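Local coordinates for protein AAA ATPase, central region (Enterococcus faecium, PDB 2R9G) that probably hydrolyses ATP as an MgsA-type AAA+ ATPase, of which this largely helical C-terminal fragment forms a four-chain assembly, at residues C[28-33]-C[98-103]. Residues are numbered along the deposited sequence; the frame is centred on the assembly and turned at random.
Sequences SDVDAA and LCLSPK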
loop_
_atom_site.group_PDB
_atom_site.type_symbol
_atom_site.label_atom_id
_atom_site.label_comp_id
_atom_site.label_asym_id
_atom_site.label_seq_id
_atom_site.Cartn_x
_atom_site.Cartn_y
_atom_site.Cartn_z
ATOM N N SER C 28 11.781 -9.794 18.113
ATOM C CA SER C 28 10.421 -9.541 18.614
ATOM C C SER C 28 10.342 -8.792 19.947
ATOM O O SER C 28 9.362 -8.920 20.682
ATOM C CB SER C 28 9.572 -10.830 18.644
ATOM O OG SER C 28 9.470 -11.423 17.356
ATOM N N ASP C 29 11.359 -7.985 20.241
ATOM C CA ASP C 29 11.389 -7.220 21.489
ATOM C C ASP C 29 11.029 -5.768 21.208
ATOM O O ASP C 29 11.896 -4.973 20.847
ATOM C CB ASP C 29 12.777 -7.321 22.141
ATOM C CG ASP C 29 12.794 -6.871 23.600
ATOM O OD1 ASP C 29 12.021 -5.967 23.986
ATOM O OD2 ASP C 29 13.611 -7.424 24.370
ATOM N N VAL C 30 9.754 -5.430 21.385
ATOM C CA VAL C 30 9.253 -4.067 21.135
ATOM C C VAL C 30 10.023 -3.014 21.929
ATOM O O VAL C 30 10.488 -2.024 21.365
ATOM C CB VAL C 30 7.746 -3.931 21.466
ATOM C CG1 VAL C 30 7.251 -2.549 21.112
ATOM C CG2 VAL C 30 6.948 -4.958 20.726
ATOM N N ASP C 31 10.175 -3.253 23.230
ATOM C CA ASP C 31 10.736 -2.264 24.153
ATOM C C ASP C 31 12.199 -1.973 23.881
ATOM O O ASP C 31 12.629 -0.825 23.959
ATOM C CB ASP C 31 10.531 -2.719 25.596
ATOM C CG ASP C 31 9.067 -2.919 25.934
ATOM O OD1 ASP C 31 8.304 -1.931 25.849
ATOM O OD2 ASP C 31 8.680 -4.062 26.266
ATOM N N ALA C 32 12.952 -3.016 23.541
ATOM C CA ALA C 32 14.358 -2.866 23.194
ATOM C C ALA C 32 14.506 -2.168 21.856
ATOM O O ALA C 32 15.371 -1.314 21.699
ATOM C CB ALA C 32 15.048 -4.205 23.175
ATOM N N ALA C 33 13.645 -2.510 20.899
ATOM C CA ALA C 33 13.676 -1.873 19.577
ATOM C C ALA C 33 13.323 -0.398 19.649
ATOM O O ALA C 33 13.905 0.421 18.932
ATOM C CB ALA C 33 12.762 -2.590 18.619
ATOM N N LEU C 98 6.411 -4.375 13.077
ATOM C CA LEU C 98 7.440 -5.308 12.608
ATOM C C LEU C 98 7.876 -6.291 13.695
ATOM O O LEU C 98 7.986 -7.487 13.433
ATOM C CB LEU C 98 8.656 -4.559 12.063
ATOM C CG LEU C 98 8.573 -3.809 10.731
ATOM C CD1 LEU C 98 9.954 -3.218 10.395
ATOM C CD2 LEU C 98 8.025 -4.682 9.590
ATOM N N CYS C 99 8.109 -5.777 14.905
ATOM C CA CYS C 99 8.445 -6.601 16.086
ATOM C C CYS C 99 7.435 -7.705 16.355
ATOM O O CYS C 99 7.810 -8.796 16.768
ATOM C CB CYS C 99 8.540 -5.750 17.367
ATOM S SG CYS C 99 9.946 -4.633 17.438
ATOM N N LEU C 100 6.154 -7.427 16.128
ATOM C CA LEU C 100 5.114 -8.349 16.576
ATOM C C LEU C 100 4.492 -9.207 15.468
ATOM O O LEU C 100 3.724 -10.133 15.750
ATOM C CB LEU C 100 4.066 -7.598 17.410
ATOM C CG LEU C 100 4.581 -7.063 18.756
ATOM C CD1 LEU C 100 3.552 -6.170 19.472
ATOM C CD2 LEU C 100 5.053 -8.197 19.678
ATOM N N SER C 101 4.855 -8.911 14.221
ATOM C CA SER C 101 4.426 -9.678 13.051
ATOM C C SER C 101 5.221 -10.970 12.923
ATOM O O SER C 101 6.290 -11.083 13.515
ATOM C CB SER C 101 4.597 -8.837 11.783
ATOM O OG SER C 101 3.610 -7.823 11.740
ATOM N N PRO C 102 4.684 -11.970 12.185
ATOM C CA PRO C 102 5.462 -13.175 11.888
ATOM C C PRO C 102 6.766 -12.881 11.157
ATOM O O PRO C 102 6.804 -12.031 10.259
ATOM C CB PRO C 102 4.522 -13.980 10.990
ATOM C CG PRO C 102 3.161 -13.555 11.428
ATOM C CD PRO C 102 3.309 -12.081 11.660
ATOM N N LYS C 103 7.823 -13.580 11.552
ATOM C CA LYS C 103 9.145 -13.370 10.988
ATOM C C LYS C 103 9.446 -14.424 9.935
ATOM O O LYS C 103 9.178 -15.612 10.135
ATOM C CB LYS C 103 10.224 -13.430 12.073
ATOM C CG LYS C 103 9.988 -12.548 13.293
ATOM C CD LYS C 103 10.120 -11.077 12.952
ATOM C CE LYS C 103 9.913 -10.215 14.176
ATOM N NZ LYS C 103 8.566 -10.377 14.769
#
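Ser-28 and Cys-99 bring their CA atoms within 4.4 Å where the link between helices 14-26 and 30-43 meets the C-terminal end of helix 88-100. The link is a Schellman motif followed at once by an N-cap: Ser-28, with positive phi (65°), is the C-prime residue of helix 14-26, and Asp-29 OD1 accepts from Ala-32 N (3.1 Å) to start the next helix. Beyond Leu-100 the segment 98-103 leaves its helix and turns back, and Lys-103, kinked at chi2 (-69°) and chi4 (-61°), folds its amine over the helix end. There NZ donates to Ser-101 O within that carbonyl's plane and to Cys-99 O from well above the Cys-99 carbonyl plane, both at 2.7 Å; this buried positive charge at a helix C-terminus probably suits the helix dipole. Apolar contacts flank the polar cluster. Cys-99 SG rests 3.7 Å from Ala-33 CB, while the Val-30 and Leu-100 side chains cross at about a right angle, Val-30 CG2 lying 3.7 Å from Leu-100 CG. A second subunit also packs here, with Ile-192 of that chain on Ser-28 and its Tyr-173 on Val-30. Across the contact itself, Lys-103 NZ donates to Ser-28 OG at 2.9 Å.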